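Local coordinates for NADP-dependent 2-hydroxyacid dehydrogenase (Rhizobium etli, PDB 4XCV), which probably catalyses the NADP(H)-dependent interconversion of 2-hydroxy acids and 2-oxo acids, and is bound here to NADPH, at residues 8-13 with 25-30; 50-55 with 292-297; 69-74 with 308-313. One frame throughout, in Å; residues are numbered along the deposited sequence.

Interaction 1: 8-13 with 25-30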
ATOM      1  N   VAL A   8      -5.500  33.609 -23.526  1.00 11.11           N
ATOM      2  CA  VAL A   8      -5.508  33.422 -22.069  1.00 11.51           C
ATOM      3  C   VAL A   8      -4.221  33.962 -21.456  1.00 11.55           C
ATOM      4  O   VAL A   8      -3.149  33.690 -21.953  1.00 12.46           O
ATOM      5  CB  VAL A   8      -5.625  31.931 -21.754  1.00 12.30           C
ATOM      6  CG1 VAL A   8      -5.501  31.638 -20.258  1.00 13.07           C
ATOM      7  CG2 VAL A   8      -6.904  31.346 -22.330  1.00 14.12           C
ATOM      8  N   LEU A   9      -4.350  34.756 -20.406  1.00 12.24           N
ATOM      9  CA  LEU A   9      -3.171  35.275 -19.697  0.50 12.79           C
ATOM     10  C   LEU A   9      -2.602  34.170 -18.811  1.00 12.68           C
ATOM     11  O   LEU A   9      -3.343  33.555 -18.059  1.00 13.78           O
ATOM     12  CB  LEU A   9      -3.584  36.464 -18.874  0.50 14.89           C
ATOM     13  CG  LEU A   9      -2.567  37.256 -18.077  0.50 17.01           C
ATOM     14  CD1 LEU A   9      -3.176  38.595 -17.730  0.50 20.26           C
ATOM     15  CD2 LEU A   9      -2.161  36.541 -16.798  0.50 17.43           C
ATOM     16  N   VAL A  10      -1.292  33.966 -18.898  1.00 12.67           N
ATOM     17  CA  VAL A  10      -0.624  32.917 -18.122  1.00 13.38           C
ATOM     18  C   VAL A  10       0.547  33.545 -17.377  1.00 14.52           C
ATOM     19  O   VAL A  10       1.482  34.071 -17.995  1.00 14.92           O
ATOM     20  CB  VAL A  10      -0.119  31.778 -19.036  1.00 13.93           C
ATOM     21  CG1 VAL A  10       0.629  30.702 -18.253  1.00 15.60           C
ATOM     22  CG2 VAL A  10      -1.272  31.197 -19.845  1.00 13.76           C
ATOM     23  N   ASP A  11       0.471  33.499 -16.045  1.00 15.82           N
ATOM     24  CA  ASP A  11       1.554  34.001 -15.185  1.00 18.18           C
ATOM     25  C   ASP A  11       1.791  32.977 -14.101  1.00 19.09           C
ATOM     26  O   ASP A  11       1.185  33.055 -13.007  1.00 20.44           O
ATOM     27  CB  ASP A  11       1.201  35.337 -14.554  1.00 20.69           C
ATOM     28  CG  ASP A  11       2.314  35.897 -13.668  1.00 24.48           C
ATOM     29  OD1 ASP A  11       3.435  35.337 -13.541  1.00 25.56           O
ATOM     30  OD2 ASP A  11       2.064  36.945 -13.055  1.00 28.20           O
ATOM     31  N   ILE A  12       2.617  31.999 -14.420  1.00 19.84           N
ATOM     32  CA  ILE A  12       2.871  30.885 -13.516  1.00 22.40           C
ATOM     33  C   ILE A  12       4.384  30.710 -13.339  1.00 25.51           C
ATOM     34  O   ILE A  12       5.129  30.546 -14.291  1.00 26.25           O
ATOM     35  CB  ILE A  12       2.160  29.600 -13.996  1.00 22.82           C
ATOM     36  CG1 ILE A  12       2.594  29.175 -15.396  1.00 22.74           C
ATOM     37  CG2 ILE A  12       0.648  29.823 -13.996  1.00 22.19           C
ATOM     38  CD1 ILE A  12       1.805  27.960 -15.900  1.00 24.11           C
ATOM     39  N   LYS A  13       4.819  30.782 -12.093  1.00 28.89           N
ATOM     40  CA  LYS A  13       6.241  30.706 -11.768  1.00 32.65           C
ATOM     41  C   LYS A  13       6.773  29.256 -11.652  1.00 35.64           C
ATOM     42  O   LYS A  13       7.323  28.856 -10.607  1.00 39.17           O
ATOM     43  CB  LYS A  13       6.513  31.511 -10.491  1.00 35.18           C
ATOM     44  CG  LYS A  13       5.955  32.939 -10.484  1.00 34.71           C
ATOM     45  CD  LYS A  13       6.483  33.803 -11.627  1.00 34.90           C
ATOM     46  CE  LYS A  13       6.520  35.292 -11.240  1.00 37.65           C
ATOM     47  NZ  LYS A  13       5.188  35.966 -11.404  1.00 36.46           N
ATOM     48  N   THR A  25       1.064  24.104 -27.560  1.00 16.84           N
ATOM     49  CA  THR A  25      -0.092  23.298 -27.987  1.00 17.99           C
ATOM     50  C   THR A  25      -1.369  23.581 -27.187  1.00 17.44           C
ATOM     51  O   THR A  25      -2.407  22.950 -27.436  1.00 20.42           O
ATOM     52  CB  THR A  25       0.208  21.795 -27.933  1.00 19.64           C
ATOM     53  OG1 THR A  25       0.623  21.366 -26.639  1.00 21.78           O
ATOM     54  CG2 THR A  25       1.294  21.455 -28.991  1.00 21.79           C
ATOM     55  N   ALA A  26      -1.304  24.514 -26.265  1.00 15.63           N
ATOM     56  CA  ALA A  26      -2.441  24.816 -25.411  1.00 15.38           C
ATOM     57  C   ALA A  26      -3.297  25.926 -26.000  1.00 14.78           C
ATOM     58  O   ALA A  26      -2.848  26.827 -26.727  1.00 16.24           O
ATOM     59  CB  ALA A  26      -1.992  25.256 -24.036  1.00 15.21           C
ATOM     60  N   PHE A  27      -4.560  25.924 -25.591  1.00 14.39           N
ATOM     61  CA  PHE A  27      -5.465  27.003 -25.957  1.00 13.83           C
ATOM     62  C   PHE A  27      -5.491  27.240 -27.458  1.00 13.94           C
ATOM     63  O   PHE A  27      -5.370  28.400 -27.920  1.00 14.10           O
ATOM     64  CB  PHE A  27      -5.070  28.297 -25.216  1.00 13.58           C
ATOM     65  CG  PHE A  27      -5.006  28.140 -23.711  1.00 13.82           C
ATOM     66  CD1 PHE A  27      -6.115  27.755 -22.972  1.00 14.60           C
ATOM     67  CD2 PHE A  27      -3.817  28.395 -23.018  1.00 14.66           C
ATOM     68  CE1 PHE A  27      -6.034  27.575 -21.599  1.00 15.46           C
ATOM     69  CE2 PHE A  27      -3.748  28.238 -21.665  1.00 15.41           C
ATOM     70  CZ  PHE A  27      -4.843  27.828 -20.951  1.00 15.82           C
ATOM     71  N   ALA A  28      -5.595  26.167 -28.261  1.00 14.53           N
ATOM     72  CA  ALA A  28      -5.255  26.315 -29.687  1.00 15.60           C
ATOM     73  C   ALA A  28      -6.191  27.206 -30.479  1.00 16.12           C
ATOM     74  O   ALA A  28      -5.831  27.663 -31.577  1.00 18.11           O
ATOM     75  CB  ALA A  28      -5.142  24.957 -30.371  1.00 17.19           C
ATOM     76  N   ASP A  29      -7.379  27.466 -29.966  1.00 15.23           N
ATOM     77  CA  ASP A  29      -8.304  28.383 -30.633  1.00 16.06           C
ATOM     78  C   ASP A  29      -8.074  29.850 -30.355  1.00 15.92           C
ATOM     79  O   ASP A  29      -8.751  30.698 -30.956  1.00 18.67           O
ATOM     80  CB  ASP A  29      -9.766  28.016 -30.327  1.00 16.92           C
ATOM     81  CG  ASP A  29     -10.124  28.129 -28.839  1.00 16.05           C
ATOM     82  OD1 ASP A  29      -9.193  28.192 -27.992  1.00 15.90           O
ATOM     83  OD2 ASP A  29     -11.345  28.060 -28.510  1.00 18.34           O
ATOM     84  N   ARG A  30      -7.174  30.170 -29.433  1.00 14.08           N
ATOM     85  CA  ARG A  30      -7.017  31.555 -29.024  1.00 13.35           C
ATOM     86  C   ARG A  30      -5.599  32.008 -28.662  1.00 13.06           C
ATOM     87  O   ARG A  30      -5.319  33.163 -28.716  1.00 13.50           O
ATOM     88  CB  ARG A  30      -7.986  31.875 -27.884  1.00 13.14           C
ATOM     89  CG  ARG A  30      -7.734  31.065 -26.627  1.00 12.59           C
ATOM     90  CD  ARG A  30      -8.919  31.146 -25.697  1.00 12.87           C
ATOM     91  NE  ARG A  30     -10.032  30.362 -26.210  1.00 12.82           N
ATOM     92  CZ  ARG A  30     -11.283  30.479 -25.800  1.00 13.08           C
ATOM     93  NH1 ARG A  30     -11.642  31.363 -24.908  1.00 13.04           N
ATOM     94  NH2 ARG A  30     -12.189  29.685 -26.320  1.00 13.99           N
TER
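V8 and F27 form a buried apolar contact inside a beta-alpha-beta crossover. Strand 8-12 leads through helix 16-23 into the loop carrying 25-30, and this loop runs on into strand 32-34, the parallel neighbour of strand 8-12. The loop therefore sets its aromatic ring against the strand from which the unit began. V8 holds CG2 over one face of the ring in a CH-pi contact, 3.9 Å from the ring centroid of F27 and 17° off the normal. V8 CG2 is displaced toward the rim and lies nearest F27 CD1, at 3.7 Å. The other branch contributes as well, V8 CG1 approaching F27 CZ to 3.9 Å. The two side chains cross at about a right angle. Farther along the strand, V10 CG2 comes obliquely to F27 CE2, a looser approach of 4.3 Å. With its CG anti to the carbonyl carbon (chi1 -55°), F27 carries the ring toward the sheet from a backbone in the left-handed region, where the R30 N to F27 O hydrogen bond closes a type I beta turn. Without the ring, as with an alanine here, V8 CG2 would probably lose the face it rests on, and a gap would open between the loop and strand 8-12. E298, on helix 292-305, accepts a hydrogen bond from F27 N and ties the turn to that helix. R30 finishes the apolar patch with its aliphatic part, while its NH1 forms a salt bridge with E305. NE and NH2 grip D29 side-on: both carboxylate oxygens lie in the guanidinium plane, yet the nitrogens come from above the carboxylate plane. Below this charged end, R30 CD rests 3.9 Å from V8 CG2, the methyl that also covers the F27 ring.

Interaction 2: 50-55 with 292-297; sequences YALLWK and ALFRHV
Packing of a helix against a parallel sheet brings L52, on strand 50-54, onto L293, F294 and V297 of helix 292-305, an arrangement consistent with the flavodoxin-like substrate-binding domain of D-2-hydroxyacid dehydrogenases. Between the two segments lie 236 residues, so the helix returns late in the chain to cover a sheet built from its beginning. The short axes approach to 11.0 Å and run roughly antiparallel, at 149°. CG anti to the backbone N (chi1 173°) carries the fork of L52 toward the helix, and chi2 (54°) turns CD1 to L293 and V297 and CD2 mainly to F294. L52 CD1 meets L293 CD1 tip to tip at 3.9 Å, and the same methyl lies 4.0 Å from V297 CG2, one helical turn on. L52 CD2 reaches F294 CE1 at 3.4 Å, a tight fit in which leucine and phenylalanine cross at about a right angle. The chemistry is wholly apolar, and all four side chains are buried. L52 is flanked by I12 of strand 8-12 and F71 of strand 69-72, V297 also packs on F71, and F294 touches I12 and also V22 and L23 of helix 16-23, joining two helices over the same sheet.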
ATOM      1  N   TYR A  50      -9.621  35.454 -19.272  1.00 13.25           N
ATOM      2  CA  TYR A  50      -9.221  34.379 -18.363  1.00 13.08           C
ATOM      3  C   TYR A  50      -7.762  34.547 -18.016  1.00 13.02           C
ATOM      4  O   TYR A  50      -6.930  34.830 -18.910  1.00 13.12           O
ATOM      5  CB  TYR A  50      -9.436  33.013 -19.019  1.00 12.64           C
ATOM      6  CG  TYR A  50     -10.786  32.847 -19.658  1.00 12.94           C
ATOM      7  CD1 TYR A  50     -11.952  32.927 -18.898  1.00 13.83           C
ATOM      8  CD2 TYR A  50     -10.909  32.616 -21.003  1.00 13.57           C
ATOM      9  CE1 TYR A  50     -13.197  32.775 -19.483  1.00 14.76           C
ATOM     10  CE2 TYR A  50     -12.147  32.443 -21.594  1.00 14.29           C
ATOM     11  CZ  TYR A  50     -13.296  32.541 -20.845  1.00 15.05           C
ATOM     12  OH  TYR A  50     -14.540  32.356 -21.426  1.00 15.90           O
ATOM     13  N   ALA A  51      -7.418  34.333 -16.746  1.00 13.01           N
ATOM     14  CA  ALA A  51      -6.034  34.388 -16.287  1.00 13.42           C
ATOM     15  C   ALA A  51      -5.729  33.125 -15.509  1.00 13.48           C
ATOM     16  O   ALA A  51      -6.474  32.773 -14.571  1.00 15.28           O
ATOM     17  CB  ALA A  51      -5.793  35.593 -15.436  1.00 14.99           C
ATOM     18  N   LEU A  52      -4.610  32.503 -15.821  1.00 12.51           N
ATOM     19  CA  LEU A  52      -4.051  31.330 -15.142  1.00 13.16           C
ATOM     20  C   LEU A  52      -2.846  31.832 -14.361  1.00 14.05           C
ATOM     21  O   LEU A  52      -1.854  32.290 -14.961  1.00 14.34           O
ATOM     22  CB  LEU A  52      -3.656  30.288 -16.184  1.00 12.95           C
ATOM     23  CG  LEU A  52      -2.903  29.075 -15.698  1.00 13.64           C
ATOM     24  CD1 LEU A  52      -3.633  28.364 -14.568  1.00 14.03           C
ATOM     25  CD2 LEU A  52      -2.631  28.162 -16.874  1.00 14.15           C
ATOM     26  N   LEU A  53      -2.942  31.779 -13.026  1.00 14.52           N
ATOM     27  CA  LEU A  53      -2.034  32.466 -12.135  1.00 16.66           C
ATOM     28  C   LEU A  53      -1.450  31.557 -11.072  1.00 18.54           C
ATOM     29  O   LEU A  53      -2.156  30.756 -10.433  1.00 18.14           O
ATOM     30  CB  LEU A  53      -2.832  33.606 -11.462  1.00 17.69           C
ATOM     31  CG  LEU A  53      -3.539  34.632 -12.376  1.00 17.53           C
ATOM     32  CD1 LEU A  53      -4.185  35.725 -11.519  1.00 19.36           C
ATOM     33  CD2 LEU A  53      -2.592  35.247 -13.376  1.00 17.56           C
ATOM     34  N   TRP A  54      -0.152  31.684 -10.861  1.00 20.93           N
ATOM     35  CA  TRP A  54       0.514  31.040  -9.731  1.00 24.24           C
ATOM     36  C   TRP A  54       1.562  32.019  -9.251  1.00 26.91           C
ATOM     37  O   TRP A  54       2.539  32.315  -9.967  1.00 26.54           O
ATOM     38  CB  TRP A  54       1.118  29.675 -10.071  1.00 26.17           C
ATOM     39  CG  TRP A  54       1.492  28.882  -8.826  1.00 29.72           C
ATOM     40  CD1 TRP A  54       0.618  28.272  -7.954  1.00 31.00           C
ATOM     41  CD2 TRP A  54       2.811  28.610  -8.316  1.00 33.84           C
ATOM     42  NE1 TRP A  54       1.305  27.645  -6.957  1.00 33.78           N
ATOM     43  CE2 TRP A  54       2.650  27.840  -7.136  1.00 35.68           C
ATOM     44  CE3 TRP A  54       4.106  28.940  -8.732  1.00 36.04           C
ATOM     45  CZ2 TRP A  54       3.738  27.381  -6.386  1.00 38.93           C
ATOM     46  CZ3 TRP A  54       5.196  28.481  -7.974  1.00 39.42           C
ATOM     47  CH2 TRP A  54       5.001  27.715  -6.814  1.00 40.54           C
ATOM     48  N   LYS A  55       1.315  32.544  -8.053  1.00 28.41           N
ATOM     49  CA  LYS A  55       2.157  33.594  -7.465  1.00 32.07           C
ATOM     50  C   LYS A  55       2.241  34.775  -8.452  1.00 32.15           C
ATOM     51  O   LYS A  55       3.350  35.168  -8.862  1.00 33.69           O
ATOM     52  CB  LYS A  55       3.545  33.057  -7.106  1.00 34.63           C
ATOM     53  CG  LYS A  55       3.528  31.920  -6.074  1.00 35.89           C
ATOM     54  CD  LYS A  55       4.898  31.685  -5.449  1.00 39.10           C
ATOM     55  N   ALA A 292      -1.577  18.658 -17.720  1.00 17.41           N
ATOM     56  CA  ALA A 292      -2.818  18.455 -17.051  1.00 16.84           C
ATOM     57  C   ALA A 292      -3.475  19.757 -16.602  1.00 15.41           C
ATOM     58  O   ALA A 292      -4.695  19.927 -16.710  1.00 14.95           O
ATOM     59  CB  ALA A 292      -2.634  17.548 -15.819  1.00 17.54           C
ATOM     60  N   LEU A 293      -2.688  20.720 -16.123  1.00 15.36           N
ATOM     61  CA  LEU A 293      -3.231  22.039 -15.731  1.00 14.54           C
ATOM     62  C   LEU A 293      -3.956  22.712 -16.915  1.00 13.90           C
ATOM     63  O   LEU A 293      -5.020  23.262 -16.785  1.00 13.32           O
ATOM     64  CB  LEU A 293      -2.093  22.975 -15.213  1.00 15.28           C
ATOM     65  CG  LEU A 293      -2.430  24.422 -14.918  1.00 15.30           C
ATOM     66  CD1 LEU A 293      -3.514  24.528 -13.852  1.00 15.08           C
ATOM     67  CD2 LEU A 293      -1.135  25.117 -14.501  1.00 16.34           C
ATOM     68  N   PHE A 294      -3.311  22.671 -18.083  1.00 13.90           N
ATOM     69  CA  PHE A 294      -3.832  23.344 -19.254  1.00 13.65           C
ATOM     70  C   PHE A 294      -5.046  22.629 -19.783  1.00 13.03           C
ATOM     71  O   PHE A 294      -6.000  23.275 -20.152  1.00 12.02           O
ATOM     72  CB  PHE A 294      -2.703  23.502 -20.291  1.00 14.71           C
ATOM     73  CG  PHE A 294      -1.631  24.368 -19.774  1.00 16.29           C
ATOM     74  CD1 PHE A 294      -1.754  25.724 -19.897  1.00 17.69           C
ATOM     75  CD2 PHE A 294      -0.592  23.862 -19.006  1.00 19.32           C
ATOM     76  CE1 PHE A 294      -0.850  26.571 -19.331  1.00 19.25           C
ATOM     77  CE2 PHE A 294       0.320  24.714 -18.426  1.00 20.38           C
ATOM     78  CZ  PHE A 294       0.180  26.079 -18.620  1.00 20.05           C
ATOM     79  N   ARG A 295      -5.056  21.303 -19.778  1.00 13.81           N
ATOM     80  CA  ARG A 295      -6.270  20.606 -20.148  1.00 13.97           C
ATOM     81  C   ARG A 295      -7.457  20.950 -19.239  1.00 13.18           C
ATOM     82  O   ARG A 295      -8.591  21.127 -19.697  1.00 12.61           O
ATOM     83  CB  ARG A 295      -6.054  19.088 -20.128  1.00 15.43           C
ATOM     84  CG  ARG A 295      -5.051  18.553 -21.113  1.00 16.78           C
ATOM     85  CD  ARG A 295      -5.350  18.897 -22.557  1.00 17.32           C
ATOM     86  NE  ARG A 295      -4.804  20.208 -22.936  1.00 16.93           N
ATOM     87  CZ  ARG A 295      -3.531  20.486 -23.176  1.00 17.65           C
ATOM     88  NH1 ARG A 295      -3.184  21.731 -23.539  1.00 17.56           N
ATOM     89  NH2 ARG A 295      -2.583  19.537 -23.097  1.00 19.26           N
ATOM     90  N   HIS A 296      -7.168  21.077 -17.949  1.00 13.17           N
ATOM     91  CA  HIS A 296      -8.206  21.464 -16.964  1.00 12.98           C
ATOM     92  C   HIS A 296      -8.778  22.858 -17.245  1.00 12.01           C
ATOM     93  O   HIS A 296      -9.996  23.078 -17.243  1.00 11.68           O
ATOM     94  CB  HIS A 296      -7.561  21.366 -15.554  1.00 13.68           C
ATOM     95  CG  HIS A 296      -8.148  22.282 -14.533  1.00 14.85           C
ATOM     96  ND1 HIS A 296      -9.310  22.018 -13.855  1.00 16.36           N
ATOM     97  CD2 HIS A 296      -7.695  23.470 -14.062  1.00 15.63           C
ATOM     98  CE1 HIS A 296      -9.547  22.999 -12.999  1.00 15.47           C
ATOM     99  NE2 HIS A 296      -8.592  23.905 -13.126  1.00 16.33           N
ATOM    100  N   VAL A 297      -7.893  23.816 -17.503  1.00 11.32           N
ATOM    101  CA  VAL A 297      -8.333  25.174 -17.741  1.00 10.98           C
ATOM    102  C   VAL A 297      -9.165  25.237 -19.029  1.00 10.71           C
ATOM    103  O   VAL A 297     -10.232  25.868 -19.107  1.00 10.47           O
ATOM    104  CB  VAL A 297      -7.169  26.189 -17.792  1.00 11.33           C
ATOM    105  CG1 VAL A 297      -7.698  27.527 -18.216  1.00 11.33           C
ATOM    106  CG2 VAL A 297      -6.477  26.271 -16.437  1.00 12.07           C
TER

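Interaction 3: 69-74 with 308-313; sequences VIFSGG and EPLQFV
L310 and V69 make the tight part of a small apolar contact between strand 69-72 and the loop that follows helix 292-305. The two side chains reach toward each other tip to tip across backbones whose CA atoms, in V69 and L310, remain 9.2 Å apart. A single methyl does the work on the loop side: L310 CD1 fits against both branches of the valine, 3.9 Å from V69 CG1 and 3.9 Å from V69 CG2. V69 can offer both because CG1 stands anti to its backbone N (chi1 -172°) and CG2 anti to the carbonyl carbon, giving a forked end that straddles the leucine methyl. V69 CG1 has a second task within the strand, lying 3.6 Å above one face of the F71 ring, toward its rim. That ring is the looser partner of the loop. L310 CD2 comes to F71 CZ obliquely, and at 4.5 Å the two only graze. Burial is modest, 102 Å² over both sides, and the grip is gained mainly through L310, which stays partly exposed.

Beyond it the loop opens to solvent at P309 and V313, and E308 pairs with R306 in a salt bridge. The backbone of this outer stretch is nevertheless secured to helix 292-305: R303 donates to P309 O, and Q300 OE1 accepts from Q311 N. The apolar contact is thus made by L310, while hydrogen bonds to helix 292-305 hold the backbone around it. V69 and F71 lie between Y50 of strand 50-54 and V92 of strand 91-92, while F71 also touches V297 and Q300 of helix 292-305; L310 completes the arrangement by packing on P90, V92 and F304, joining the loop to the edge strand 91-92 of the sheet and to the helix before it.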
ATOM      1  N   VAL A  69     -12.680  35.152 -15.172  1.00 14.59           N
ATOM      2  CA  VAL A  69     -12.379  33.981 -14.360  1.00 14.60           C
ATOM      3  C   VAL A  69     -10.889  33.981 -14.100  1.00 14.15           C
ATOM      4  O   VAL A  69     -10.089  34.241 -15.010  1.00 14.69           O
ATOM      5  CB  VAL A  69     -12.766  32.634 -15.036  1.00 14.12           C
ATOM      6  CG1 VAL A  69     -12.598  31.502 -14.013  1.00 14.18           C
ATOM      7  CG2 VAL A  69     -14.189  32.680 -15.597  1.00 15.01           C
ATOM      8  N   ILE A  70     -10.523  33.651 -12.864  1.00 14.52           N
ATOM      9  CA  ILE A  70      -9.150  33.338 -12.504  1.00 14.29           C
ATOM     10  C   ILE A  70      -8.996  31.827 -12.271  1.00 13.50           C
ATOM     11  O   ILE A  70      -9.801  31.231 -11.532  1.00 14.14           O
ATOM     12  CB  ILE A  70      -8.715  34.102 -11.224  1.00 16.32           C
ATOM     13  CG1 ILE A  70      -8.624  35.596 -11.523  1.00 18.36           C
ATOM     14  CG2 ILE A  70      -7.418  33.572 -10.642  1.00 16.51           C
ATOM     15  CD1 ILE A  70      -8.675  36.441 -10.290  1.00 20.62           C
ATOM     16  N   PHE A  71      -7.958  31.251 -12.871  1.00 12.87           N
ATOM     17  CA  PHE A  71      -7.601  29.871 -12.673  1.00 12.88           C
ATOM     18  C   PHE A  71      -6.335  29.793 -11.882  1.00 13.72           C
ATOM     19  O   PHE A  71      -5.305  30.360 -12.259  1.00 13.86           O
ATOM     20  CB  PHE A  71      -7.447  29.145 -14.009  1.00 12.14           C
ATOM     21  CG  PHE A  71      -8.717  29.073 -14.802  1.00 12.07           C
ATOM     22  CD1 PHE A  71      -9.589  28.029 -14.568  1.00 12.10           C
ATOM     23  CD2 PHE A  71      -9.063  30.032 -15.728  1.00 12.07           C
ATOM     24  CE1 PHE A  71     -10.780  27.927 -15.264  1.00 12.48           C
ATOM     25  CE2 PHE A  71     -10.249  29.937 -16.450  1.00 12.23           C
ATOM     26  CZ  PHE A  71     -11.103  28.870 -16.221  1.00 12.47           C
ATOM     27  N   SER A  72      -6.390  29.107 -10.741  1.00 14.66           N
ATOM     28  CA  SER A  72      -5.171  28.806 -10.009  1.00 16.39           C
ATOM     29  C   SER A  72      -4.299  27.837 -10.785  1.00 16.89           C
ATOM     30  O   SER A  72      -4.776  26.876 -11.381  1.00 16.57           O
ATOM     31  CB  SER A  72      -5.523  28.193  -8.642  1.00 17.34           C
ATOM     32  OG  SER A  72      -4.308  27.987  -7.937  1.00 19.15           O
ATOM     33  N   GLY A  73      -2.992  28.085 -10.782  1.00 17.82           N
ATOM     34  CA  GLY A  73      -2.039  27.158 -11.345  1.00 18.78           C
ATOM     35  C   GLY A  73      -1.678  26.000 -10.470  1.00 20.67           C
ATOM     36  O   GLY A  73      -0.930  25.102 -10.865  1.00 23.17           O
ATOM     37  N   GLY A  74      -2.209  26.042  -9.253  1.00 20.93           N
ATOM     38  CA  GLY A  74      -2.003  25.002  -8.246  1.00 22.63           C
ATOM     39  C   GLY A  74      -3.280  24.470  -7.684  1.00 21.87           C
ATOM     40  O   GLY A  74      -4.360  25.049  -7.848  1.00 21.38           O
ATOM     41  N   GLU A 308     -22.459  26.788 -18.921  1.00 16.07           N
ATOM     42  CA  GLU A 308     -22.513  25.893 -17.795  1.00 16.03           C
ATOM     43  C   GLU A 308     -21.709  26.392 -16.618  1.00 14.96           C
ATOM     44  O   GLU A 308     -20.803  27.213 -16.783  1.00 14.89           O
ATOM     45  CB  GLU A 308     -21.982  24.524 -18.242  1.00 16.77           C
ATOM     46  CG  GLU A 308     -22.898  23.912 -19.290  1.00 18.83           C
ATOM     47  CD  GLU A 308     -22.424  22.547 -19.760  1.00 21.60           C
ATOM     48  OE1 GLU A 308     -21.204  22.287 -19.689  1.00 21.12           O
ATOM     49  OE2 GLU A 308     -23.315  21.704 -20.068  1.00 27.11           O
ATOM     50  N   PRO A 309     -21.970  25.863 -15.412  1.00 14.71           N
ATOM     51  CA  PRO A 309     -21.231  26.287 -14.235  1.00 14.11           C
ATOM     52  C   PRO A 309     -19.785  25.888 -14.267  1.00 13.51           C
ATOM     53  O   PRO A 309     -19.464  24.754 -14.630  1.00 13.59           O
ATOM     54  CB  PRO A 309     -21.916  25.542 -13.062  1.00 14.78           C
ATOM     55  CG  PRO A 309     -23.115  24.950 -13.627  1.00 15.98           C
ATOM     56  CD  PRO A 309     -23.054  24.915 -15.107  1.00 15.33           C
ATOM     57  N   LEU A 310     -18.919  26.772 -13.823  1.00 12.94           N
ATOM     58  CA  LEU A 310     -17.554  26.408 -13.511  1.00 12.70           C
ATOM     59  C   LEU A 310     -17.533  25.422 -12.374  1.00 13.04           C
ATOM     60  O   LEU A 310     -18.392  25.493 -11.462  1.00 14.47           O
ATOM     61  CB  LEU A 310     -16.758  27.607 -13.116  1.00 13.01           C
ATOM     62  CG  LEU A 310     -16.478  28.647 -14.199  1.00 13.24           C
ATOM     63  CD1 LEU A 310     -16.114  29.994 -13.556  1.00 13.86           C
ATOM     64  CD2 LEU A 310     -15.409  28.222 -15.206  1.00 13.02           C
ATOM     65  N   GLN A 311     -16.605  24.501 -12.427  1.00 12.57           N
ATOM     66  CA  GLN A 311     -16.390  23.538 -11.344  1.00 13.28           C
ATOM     67  C   GLN A 311     -15.184  23.956 -10.491  1.00 13.25           C
ATOM     68  O   GLN A 311     -14.314  24.687 -10.935  1.00 12.92           O
ATOM     69  CB  GLN A 311     -16.181  22.152 -11.947  1.00 14.01           C
ATOM     70  CG  GLN A 311     -17.391  21.658 -12.706  1.00 15.19           C
ATOM     71  CD  GLN A 311     -17.163  20.435 -13.522  1.00 16.76           C
ATOM     72  OE1 GLN A 311     -16.122  20.256 -14.148  1.00 17.13           O
ATOM     73  NE2 GLN A 311     -18.187  19.575 -13.555  1.00 18.56           N
ATOM     74  N   PHE A 312     -15.108  23.448  -9.274  1.00 13.40           N
ATOM     75  CA  PHE A 312     -13.944  23.637  -8.407  1.00 13.97           C
ATOM     76  C   PHE A 312     -13.729  25.108  -8.048  1.00 13.75           C
ATOM     77  O   PHE A 312     -12.580  25.550  -7.878  1.00 13.64           O
ATOM     78  CB  PHE A 312     -12.667  23.012  -9.011  1.00 14.86           C
ATOM     79  CG  PHE A 312     -12.880  21.657  -9.593  1.00 16.02           C
ATOM     80  CD1 PHE A 312     -13.261  20.586  -8.783  1.00 17.08           C
ATOM     81  CD2 PHE A 312     -12.778  21.461 -10.947  1.00 17.16           C
ATOM     82  CE1 PHE A 312     -13.473  19.344  -9.349  1.00 18.38           C
ATOM     83  CE2 PHE A 312     -12.971  20.219 -11.507  1.00 18.33           C
ATOM     84  CZ  PHE A 312     -13.347  19.178 -10.716  1.00 18.85           C
ATOM     85  N   VAL A 313     -14.811  25.848  -7.928  1.00 14.31           N
ATOM     86  CA  VAL A 313     -14.755  27.245  -7.553  1.00 14.99           C
ATOM     87  C   VAL A 313     -14.531  27.342  -6.064  1.00 15.79           C
ATOM     88  O   VAL A 313     -15.203  26.640  -5.282  1.00 18.06           O
ATOM     89  CB  VAL A 313     -16.015  28.005  -7.959  1.00 15.77           C
ATOM     90  CG1 VAL A 313     -15.971  29.463  -7.517  1.00 16.26           C
ATOM     91  CG2 VAL A 313     -16.262  27.902  -9.465  1.00 16.13           C
TER

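How the interactions relate
All three contacts belong to one parallel sheet, on its neighbouring strands 8-12, 50-54 and 69-72. Interactions 1 and 2 are joined by backbone hydrogen bonds from L9 O and D11 N to L52, and interactions 2 and 3 by those linking A51 with F71 and probably L53 with G73. Interaction 2 is the most fully buried, all four touching residues being enclosed, and is entirely aliphatic and aromatic. Interaction 1 is local along the chain and pairs a buried CH-pi contact with charges at its outer end, whereas interaction 3 is the smallest and grades into an exposed loop. Helix 292-305 links the set, supplying one side of interaction 2, bonding F27 N and R30 through E298 and E305, and preceding and anchoring 308-313.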